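Antitoxin epsilon (PDB 1GVN) neutralises its cognate zeta toxin as the antitoxin of a plasmid-borne type II toxin-antitoxin system that kills plasmid-free cells. Local coordinates at residues Leu42-Lys54 against Tyr72-Lys86. Numbering follows the deposited sequence.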
ATOM      1  N   LEU A  42       3.026  12.493   3.448  1.00 12.33           N
ATOM      2  CA  LEU A  42       2.271  11.499   2.683  1.00 13.02           C
ATOM      3  C   LEU A  42       3.046  10.747   1.600  1.00 12.93           C
ATOM      4  O   LEU A  42       2.941   9.519   1.496  1.00 12.67           O
ATOM      5  CB  LEU A  42       1.023  12.148   2.069  1.00 14.70           C
ATOM      6  CG  LEU A  42      -0.024  11.185   1.492  1.00 17.45           C
ATOM      7  CD1 LEU A  42      -0.379  10.135   2.534  1.00 17.42           C
ATOM      8  CD2 LEU A  42      -1.267  11.956   1.085  1.00 19.71           C
ATOM      9  N   GLU A  43       3.828  11.464   0.802  1.00 12.09           N
ATOM     10  CA  GLU A  43       4.577  10.827  -0.274  1.00 12.22           C
ATOM     11  C   GLU A  43       5.748  10.002   0.233  1.00 11.20           C
ATOM     12  O   GLU A  43       6.136   9.017  -0.394  1.00  8.76           O
ATOM     13  CB  GLU A  43       5.073  11.873  -1.279  1.00 14.69           C
ATOM     14  CG  GLU A  43       3.953  12.732  -1.854  1.00 13.36           C
ATOM     15  CD  GLU A  43       3.735  14.012  -1.068  1.00 15.97           C
ATOM     16  OE1 GLU A  43       3.954  14.007   0.161  1.00 14.95           O
ATOM     17  OE2 GLU A  43       3.333  15.022  -1.679  1.00 14.45           O
ATOM     18  N   VAL A  44       6.310  10.410   1.366  1.00 10.07           N
ATOM     19  CA  VAL A  44       7.422   9.691   1.960  1.00  8.16           C
ATOM     20  C   VAL A  44       6.873   8.439   2.646  1.00 10.09           C
ATOM     21  O   VAL A  44       7.522   7.397   2.659  1.00 10.75           O
ATOM     22  CB  VAL A  44       8.178  10.579   2.973  1.00  9.45           C
ATOM     23  CG1 VAL A  44       9.260   9.775   3.695  1.00  8.98           C
ATOM     24  CG2 VAL A  44       8.825  11.753   2.233  1.00  9.40           C
ATOM     25  N   ASN A  45       5.678   8.547   3.218  1.00 10.52           N
ATOM     26  CA  ASN A  45       5.052   7.401   3.868  1.00 11.11           C
ATOM     27  C   ASN A  45       4.832   6.333   2.793  1.00 10.03           C
ATOM     28  O   ASN A  45       5.100   5.146   3.006  1.00 10.86           O
ATOM     29  CB  ASN A  45       3.719   7.810   4.497  1.00 12.47           C
ATOM     30  CG  ASN A  45       3.063   6.676   5.265  1.00 16.48           C
ATOM     31  OD1 ASN A  45       2.519   5.741   4.678  1.00 17.76           O
ATOM     32  ND2 ASN A  45       3.126   6.749   6.588  1.00 15.08           N
ATOM     33  N   LEU A  46       4.366   6.761   1.626  1.00  8.76           N
ATOM     34  CA  LEU A  46       4.138   5.838   0.520  1.00  8.85           C
ATOM     35  C   LEU A  46       5.452   5.208   0.069  1.00  9.39           C
ATOM     36  O   LEU A  46       5.528   4.000  -0.162  1.00  9.83           O
ATOM     37  CB  LEU A  46       3.497   6.565  -0.664  1.00  8.59           C
ATOM     38  CG  LEU A  46       3.349   5.742  -1.950  1.00 11.66           C
ATOM     39  CD1 LEU A  46       2.506   4.510  -1.683  1.00 10.82           C
ATOM     40  CD2 LEU A  46       2.718   6.597  -3.031  1.00  8.57           C
ATOM     41  N   LEU A  47       6.483   6.035  -0.071  1.00  8.74           N
ATOM     42  CA  LEU A  47       7.789   5.542  -0.487  1.00 10.09           C
ATOM     43  C   LEU A  47       8.253   4.438   0.462  1.00 10.34           C
ATOM     44  O   LEU A  47       8.733   3.391   0.026  1.00 10.78           O
ATOM     45  CB  LEU A  47       8.820   6.678  -0.482  1.00  9.51           C
ATOM     46  CG  LEU A  47      10.252   6.266  -0.860  1.00 11.74           C
ATOM     47  CD1 LEU A  47      10.302   5.869  -2.327  1.00 10.52           C
ATOM     48  CD2 LEU A  47      11.217   7.417  -0.601  1.00 11.66           C
ATOM     49  N   ASN A  48       8.104   4.680   1.761  1.00 10.05           N
ATOM     50  CA  ASN A  48       8.523   3.715   2.765  1.00  9.84           C
ATOM     51  C   ASN A  48       7.726   2.423   2.702  1.00  9.48           C
ATOM     52  O   ASN A  48       8.270   1.346   2.938  1.00  9.20           O
ATOM     53  CB  ASN A  48       8.456   4.336   4.160  1.00 10.69           C
ATOM     54  CG  ASN A  48       9.528   5.401   4.363  1.00 16.09           C
ATOM     55  OD1 ASN A  48      10.577   5.355   3.722  1.00 15.23           O
ATOM     56  ND2 ASN A  48       9.277   6.347   5.258  1.00 15.75           N
ATOM     57  N   GLN A  49       6.441   2.537   2.377  1.00  9.24           N
ATOM     58  CA  GLN A  49       5.645   1.325   2.228  1.00  9.41           C
ATOM     59  C   GLN A  49       6.108   0.505   1.029  1.00  7.84           C
ATOM     60  O   GLN A  49       6.169  -0.700   1.068  1.00  9.81           O
ATOM     61  CB  GLN A  49       4.161   1.671   2.088  1.00 10.21           C
ATOM     62  CG  GLN A  49       3.543   2.272   3.340  1.00 11.79           C
ATOM     63  CD  GLN A  49       2.075   2.602   3.161  1.00 16.12           C
ATOM     64  OE1 GLN A  49       1.260   1.723   2.883  1.00 16.16           O
ATOM     65  NE2 GLN A  49       1.732   3.875   3.326  1.00 18.72           N
ATOM     66  N   LEU A  50       6.487   1.240  -0.023  1.00  7.90           N
ATOM     67  CA  LEU A  50       6.976   0.585  -1.232  1.00  7.94           C
ATOM     68  C   LEU A  50       8.314  -0.096  -0.950  1.00  8.97           C
ATOM     69  O   LEU A  50       8.586  -1.180  -1.472  1.00  9.93           O
ATOM     70  CB  LEU A  50       7.114   1.600  -2.377  1.00  7.52           C
ATOM     71  CG  LEU A  50       5.828   2.299  -2.852  1.00  7.34           C
ATOM     72  CD1 LEU A  50       6.115   3.097  -4.128  1.00  7.34           C
ATOM     73  CD2 LEU A  50       4.743   1.271  -3.128  1.00  6.51           C
ATOM     74  N   LYS A  51       9.147   0.533  -0.123  1.00  7.69           N
ATOM     75  CA  LYS A  51      10.434  -0.061   0.240  1.00  8.47           C
ATOM     76  C   LYS A  51      10.171  -1.377   0.978  1.00  8.82           C
ATOM     77  O   LYS A  51      10.849  -2.384   0.765  1.00  9.97           O
ATOM     78  CB  LYS A  51      11.231   0.885   1.153  1.00  7.66           C
ATOM     79  CG  LYS A  51      11.788   2.125   0.442  1.00  6.88           C
ATOM     80  CD  LYS A  51      12.505   3.062   1.425  1.00  8.89           C
ATOM     81  CE  LYS A  51      13.270   4.173   0.699  1.00  8.27           C
ATOM     82  NZ  LYS A  51      14.551   3.676   0.114  1.00  8.18           N
ATOM     83  N   LEU A  52       9.170  -1.359   1.849  1.00  9.69           N
ATOM     84  CA  LEU A  52       8.812  -2.541   2.621  1.00 10.75           C
ATOM     85  C   LEU A  52       8.330  -3.643   1.675  1.00 10.73           C
ATOM     86  O   LEU A  52       8.681  -4.815   1.824  1.00 10.88           O
ATOM     87  CB  LEU A  52       7.721  -2.170   3.630  1.00 14.03           C
ATOM     88  CG  LEU A  52       7.480  -3.089   4.827  1.00 20.86           C
ATOM     89  CD1 LEU A  52       6.475  -2.439   5.767  1.00 21.44           C
ATOM     90  CD2 LEU A  52       6.982  -4.436   4.353  1.00 24.81           C
ATOM     91  N   ALA A  53       7.535  -3.257   0.688  1.00  9.45           N
ATOM     92  CA  ALA A  53       7.007  -4.204  -0.285  1.00 11.25           C
ATOM     93  C   ALA A  53       8.120  -4.894  -1.073  1.00 11.86           C
ATOM     94  O   ALA A  53       8.047  -6.091  -1.354  1.00 11.91           O
ATOM     95  CB  ALA A  53       6.059  -3.478  -1.244  1.00  6.89           C
ATOM     96  N   LYS A  54       9.152  -4.128  -1.417  1.00 14.14           N
ATOM     97  CA  LYS A  54      10.284  -4.623  -2.199  1.00 15.72           C
ATOM     98  C   LYS A  54      11.287  -5.513  -1.465  1.00 16.92           C
ATOM     99  O   LYS A  54      12.172  -6.097  -2.090  1.00 19.26           O
ATOM    100  CB  LYS A  54      11.035  -3.439  -2.811  1.00 15.17           C
ATOM    101  CG  LYS A  54      10.291  -2.728  -3.924  1.00 15.23           C
ATOM    102  CD  LYS A  54      11.053  -1.479  -4.353  1.00 17.53           C
ATOM    103  CE  LYS A  54      12.466  -1.826  -4.800  1.00 19.25           C
ATOM    104  NZ  LYS A  54      13.343  -0.633  -4.835  1.00 25.30           N
ATOM    105  N   TYR A  72      -1.037  -5.787  -6.202  1.00 12.27           N
ATOM    106  CA  TYR A  72      -0.555  -4.764  -5.276  1.00 10.50           C
ATOM    107  C   TYR A  72       0.101  -3.640  -6.070  1.00 11.00           C
ATOM    108  O   TYR A  72      -0.195  -2.458  -5.876  1.00  9.68           O
ATOM    109  CB  TYR A  72       0.486  -5.353  -4.320  1.00 11.15           C
ATOM    110  CG  TYR A  72       1.208  -4.311  -3.489  1.00  9.48           C
ATOM    111  CD1 TYR A  72       0.670  -3.851  -2.290  1.00 10.27           C
ATOM    112  CD2 TYR A  72       2.416  -3.760  -3.923  1.00  9.65           C
ATOM    113  CE1 TYR A  72       1.317  -2.863  -1.537  1.00 11.34           C
ATOM    114  CE2 TYR A  72       3.071  -2.772  -3.178  1.00  8.11           C
ATOM    115  CZ  TYR A  72       2.517  -2.330  -1.990  1.00  9.42           C
ATOM    116  OH  TYR A  72       3.167  -1.364  -1.246  1.00 11.31           O
ATOM    117  N   TRP A  73       1.006  -4.017  -6.964  1.00 10.45           N
ATOM    118  CA  TRP A  73       1.710  -3.033  -7.761  1.00 10.64           C
ATOM    119  C   TRP A  73       0.810  -2.320  -8.750  1.00 10.47           C
ATOM    120  O   TRP A  73       1.053  -1.163  -9.079  1.00 10.70           O
ATOM    121  CB  TRP A  73       2.911  -3.678  -8.451  1.00  9.60           C
ATOM    122  CG  TRP A  73       3.975  -3.988  -7.453  1.00 10.37           C
ATOM    123  CD1 TRP A  73       4.305  -5.215  -6.954  1.00  9.89           C
ATOM    124  CD2 TRP A  73       4.782  -3.039  -6.753  1.00  9.77           C
ATOM    125  NE1 TRP A  73       5.268  -5.086  -5.978  1.00 10.08           N
ATOM    126  CE2 TRP A  73       5.578  -3.760  -5.837  1.00  9.79           C
ATOM    127  CE3 TRP A  73       4.908  -1.644  -6.810  1.00 11.92           C
ATOM    128  CZ2 TRP A  73       6.490  -3.133  -4.982  1.00  9.38           C
ATOM    129  CZ3 TRP A  73       5.814  -1.022  -5.962  1.00 12.15           C
ATOM    130  CH2 TRP A  73       6.593  -1.769  -5.058  1.00 10.95           C
ATOM    131  N   ARG A  74      -0.236  -2.995  -9.218  1.00 10.89           N
ATOM    132  CA  ARG A  74      -1.163  -2.338 -10.127  1.00 11.63           C
ATOM    133  C   ARG A  74      -1.883  -1.261  -9.317  1.00 11.15           C
ATOM    134  O   ARG A  74      -2.025  -0.126  -9.771  1.00 10.50           O
ATOM    135  CB  ARG A  74      -2.213  -3.308 -10.687  1.00 11.39           C
ATOM    136  CG  ARG A  74      -1.685  -4.412 -11.596  1.00 16.46           C
ATOM    137  CD  ARG A  74      -2.847  -5.042 -12.378  1.00 16.92           C
ATOM    138  NE  ARG A  74      -2.479  -6.290 -13.041  1.00 19.52           N
ATOM    139  CZ  ARG A  74      -2.610  -7.494 -12.491  1.00 20.85           C
ATOM    140  NH1 ARG A  74      -3.104  -7.615 -11.265  1.00 21.16           N
ATOM    141  NH2 ARG A  74      -2.244  -8.576 -13.167  1.00 21.04           N
ATOM    142  N   SER A  75      -2.332  -1.611  -8.113  1.00 11.60           N
ATOM    143  CA  SER A  75      -3.047  -0.636  -7.292  1.00 13.08           C
ATOM    144  C   SER A  75      -2.164   0.534  -6.883  1.00 11.79           C
ATOM    145  O   SER A  75      -2.624   1.675  -6.861  1.00 14.27           O
ATOM    146  CB  SER A  75      -3.656  -1.284  -6.040  1.00 13.69           C
ATOM    147  OG  SER A  75      -2.660  -1.748  -5.148  1.00 22.18           O
ATOM    148  N   MET A  76      -0.907   0.263  -6.549  1.00 10.73           N
ATOM    149  CA  MET A  76       0.000   1.344  -6.163  1.00 11.46           C
ATOM    150  C   MET A  76       0.359   2.180  -7.386  1.00 11.05           C
ATOM    151  O   MET A  76       0.700   3.360  -7.265  1.00 11.16           O
ATOM    152  CB  MET A  76       1.266   0.784  -5.502  1.00 11.14           C
ATOM    153  CG  MET A  76       1.032   0.304  -4.070  1.00 12.63           C
ATOM    154  SD  MET A  76       0.408   1.648  -3.010  1.00 14.39           S
ATOM    155  CE  MET A  76       0.960   1.123  -1.405  1.00 19.20           C
ATOM    156  N   ASN A  77       0.286   1.570  -8.567  1.00 11.11           N
ATOM    157  CA  ASN A  77       0.575   2.297  -9.796  1.00 11.89           C
ATOM    158  C   ASN A  77      -0.526   3.350  -9.914  1.00 13.08           C
ATOM    159  O   ASN A  77      -0.260   4.531 -10.160  1.00 11.81           O
ATOM    160  CB  ASN A  77       0.553   1.345 -11.000  1.00 12.97           C
ATOM    161  CG  ASN A  77       0.953   2.032 -12.298  1.00 15.49           C
ATOM    162  OD1 ASN A  77       1.874   2.850 -12.324  1.00 14.56           O
ATOM    163  ND2 ASN A  77       0.271   1.686 -13.389  1.00 14.76           N
ATOM    164  N   ARG A  78      -1.763   2.914  -9.703  1.00 12.04           N
ATOM    165  CA  ARG A  78      -2.919   3.802  -9.769  1.00 12.91           C
ATOM    166  C   ARG A  78      -2.882   4.854  -8.661  1.00 11.80           C
ATOM    167  O   ARG A  78      -3.047   6.041  -8.916  1.00 12.29           O
ATOM    168  CB  ARG A  78      -4.221   2.998  -9.641  1.00 13.75           C
ATOM    169  CG  ARG A  78      -4.537   2.082 -10.828  1.00 16.84           C
ATOM    170  CD  ARG A  78      -5.955   1.533 -10.714  1.00 19.28           C
ATOM    171  NE  ARG A  78      -6.118   0.593  -9.603  1.00 18.42           N
ATOM    172  CZ  ARG A  78      -5.915  -0.720  -9.694  1.00 16.70           C
ATOM    173  NH1 ARG A  78      -5.539  -1.258 -10.845  1.00 14.21           N
ATOM    174  NH2 ARG A  78      -6.093  -1.497  -8.635  1.00 18.31           N
ATOM    175  N   TYR A  79      -2.668   4.406  -7.431  1.00  9.52           N
ATOM    176  CA  TYR A  79      -2.634   5.308  -6.286  1.00 12.09           C
ATOM    177  C   TYR A  79      -1.532   6.368  -6.343  1.00 12.29           C
ATOM    178  O   TYR A  79      -1.778   7.536  -6.039  1.00 11.94           O
ATOM    179  CB  TYR A  79      -2.499   4.503  -4.989  1.00 10.36           C
ATOM    180  CG  TYR A  79      -2.422   5.371  -3.754  1.00 11.73           C
ATOM    181  CD1 TYR A  79      -3.503   6.158  -3.357  1.00 10.94           C
ATOM    182  CD2 TYR A  79      -1.250   5.432  -2.999  1.00 11.13           C
ATOM    183  CE1 TYR A  79      -3.414   6.991  -2.240  1.00 11.45           C
ATOM    184  CE2 TYR A  79      -1.150   6.255  -1.888  1.00 10.89           C
ATOM    185  CZ  TYR A  79      -2.230   7.033  -1.516  1.00 11.05           C
ATOM    186  OH  TYR A  79      -2.098   7.884  -0.452  1.00 12.71           O
ATOM    187  N   SER A  80      -0.323   5.968  -6.729  1.00 13.00           N
ATOM    188  CA  SER A  80       0.789   6.913  -6.798  1.00 12.99           C
ATOM    189  C   SER A  80       0.488   8.059  -7.764  1.00 15.48           C
ATOM    190  O   SER A  80       0.804   9.217  -7.482  1.00 13.08           O
ATOM    191  CB  SER A  80       2.084   6.202  -7.218  1.00 12.68           C
ATOM    192  OG  SER A  80       1.970   5.619  -8.500  1.00 12.00           O
ATOM    193  N   LYS A  81      -0.129   7.737  -8.897  1.00 16.50           N
ATOM    194  CA  LYS A  81      -0.459   8.756  -9.882  1.00 19.94           C
ATOM    195  C   LYS A  81      -1.390   9.818  -9.304  1.00 21.52           C
ATOM    196  O   LYS A  81      -1.395  10.958  -9.766  1.00 22.61           O
ATOM    197  CB  LYS A  81      -1.105   8.118 -11.113  1.00 20.20           C
ATOM    198  CG  LYS A  81      -0.189   7.183 -11.876  1.00 21.67           C
ATOM    199  CD  LYS A  81      -0.879   6.633 -13.118  1.00 22.05           C
ATOM    200  CE  LYS A  81       0.033   5.689 -13.882  1.00 21.89           C
ATOM    201  NZ  LYS A  81      -0.652   5.109 -15.068  1.00 21.74           N
ATOM    202  N   GLN A  82      -2.167   9.447  -8.290  1.00 22.63           N
ATOM    203  CA  GLN A  82      -3.100  10.379  -7.662  1.00 24.15           C
ATOM    204  C   GLN A  82      -2.452  11.248  -6.582  1.00 24.45           C
ATOM    205  O   GLN A  82      -2.606  12.467  -6.586  1.00 25.92           O
ATOM    206  CB  GLN A  82      -4.285   9.620  -7.040  1.00 25.20           C
ATOM    207  CG  GLN A  82      -5.392  10.539  -6.520  1.00 25.92           C
ATOM    208  CD  GLN A  82      -6.515   9.802  -5.807  1.00 26.51           C
ATOM    209  OE1 GLN A  82      -6.939   8.726  -6.231  1.00 28.82           O
ATOM    210  NE2 GLN A  82      -7.018  10.395  -4.727  1.00 26.28           N
ATOM    211  N   VAL A  83      -1.734  10.625  -5.655  1.00 24.99           N
ATOM    212  CA  VAL A  83      -1.104  11.364  -4.565  1.00 27.01           C
ATOM    213  C   VAL A  83       0.023  12.303  -4.967  1.00 27.32           C
ATOM    214  O   VAL A  83       0.261  13.308  -4.297  1.00 26.95           O
ATOM    215  CB  VAL A  83      -0.562  10.420  -3.489  1.00 28.78           C
ATOM    216  CG1 VAL A  83      -1.706   9.778  -2.759  1.00 30.01           C
ATOM    217  CG2 VAL A  83       0.331   9.368  -4.118  1.00 29.26           C
ATOM    218  N   LEU A  84       0.723  11.974  -6.044  1.00 27.21           N
ATOM    219  CA  LEU A  84       1.824  12.811  -6.506  1.00 29.67           C
ATOM    220  C   LEU A  84       1.217  14.012  -7.217  1.00 32.24           C
ATOM    221  O   LEU A  84       1.361  14.186  -8.427  1.00 29.93           O
ATOM    222  CB  LEU A  84       2.738  11.996  -7.429  1.00 26.68           C
ATOM    223  CG  LEU A  84       3.258  10.740  -6.715  1.00 25.58           C
ATOM    224  CD1 LEU A  84       4.197   9.954  -7.616  1.00 25.30           C
ATOM    225  CD2 LEU A  84       3.976  11.151  -5.438  1.00 26.85           C
ATOM    226  N   ASN A  85       0.568  14.885  -6.422  1.00 36.86           N
ATOM    227  CA  ASN A  85      -0.222  16.027  -6.866  1.00 42.35           C
ATOM    228  C   ASN A  85       0.634  17.284  -6.966  1.00 44.52           C
ATOM    229  O   ASN A  85       0.427  18.080  -7.944  1.00 44.13           O
ATOM    230  CB  ASN A  85      -1.400  16.265  -5.919  1.00 43.98           C
ATOM    231  CG  ASN A  85      -2.296  17.398  -6.378  1.00 46.13           C
ATOM    232  OD1 ASN A  85      -2.410  17.667  -7.573  1.00 48.64           O
ATOM    233  ND2 ASN A  85      -2.938  18.065  -5.427  1.00 46.46           N
ATOM    234  N   LYS A  86       1.484  17.618  -6.020  1.00 47.09           N
ATOM    235  CA  LYS A  86       2.256  18.856  -6.069  1.00 51.14           C
ATOM    236  C   LYS A  86       3.109  18.986  -7.326  1.00 53.44           C
ATOM    237  O   LYS A  86       3.668  18.007  -7.822  1.00 53.75           O
ATOM    238  CB  LYS A  86       3.120  18.990  -4.811  1.00 50.95           C
ATOM    239  CG  LYS A  86       2.321  19.447  -3.598  1.00 51.89           C
ATOM    240  CD  LYS A  86       3.138  19.435  -2.319  1.00 52.62           C
ATOM    241  CE  LYS A  86       3.430  18.018  -1.869  1.00 52.81           C
ATOM    242  NZ  LYS A  86       4.098  17.989  -0.545  1.00 53.98           N
TER
HETATM  243  O   HOH W   1       0.330   7.590   1.017  1.00 22.17           O
HETATM  244  O   HOH W   2       4.462  16.021   1.889  1.00 15.83           O
HETATM  245  O   HOH W   3       6.630  -6.814  -4.200  1.00 17.24           O
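Leu46 of helix 42-54 is a knob in a hole formed by Met76, Tyr79, Ser80 and Val83 of helix 63-83. With CG anti to the backbone N (chi1 173°), it sends its two methyls to different walls: CD1 lies 3.7 Å from Met76 CE, while CD2 reaches Val83 CG2 at 3.8 Å. A branched leucine suits this socket because one methyl turns to Met76 and the other to Val83, while both rest on the ring of Tyr79, and the small Ser80 lets CD2 pack down against its CA and CB. One turn on, Leu50 takes the other rotamer (chi1 -62°), which swings its methyl toward the second helix, so that Leu50 CD2 lies 3.8 Å from Trp73 CZ3. Met76 meets the same methyl with its CG, and its flexible thioether chain, bent at chi2, brings SD and CE beside Leu46.

Farther along, the single methyl of Ala53 allows two large rings to come close, its CB lying 3.6 Å from Tyr72 CE2 and 3.8 Å from Trp73 CZ2. Waters and outside partners take up the polar atoms of the rings. Trp73 NE1 donates to a water lying in the plane of its ring, 2.8 Å away, and this water also donates to Ala53 O; the hydroxyl of Tyr79 shares another water with Leu42 O. Tyr72 OH bonds instead to Gln49 of the second subunit. Beyond the end of helix 63-83, the long chain of Lys86 runs roughly perpendicular to that of Glu43, forming a salt bridge from NZ to Glu43 OE2 (3.3 Å); Tyr28 of helix 5-31 also bonds to this oxygen.

Without a direct hydrogen bond between them, the two helices run nearly antiparallel (161°) with axes 11.2 Å apart, the pairing of consecutive helices in an up-down-up three-helix bundle, with knobs-into-holes packing at Leu46.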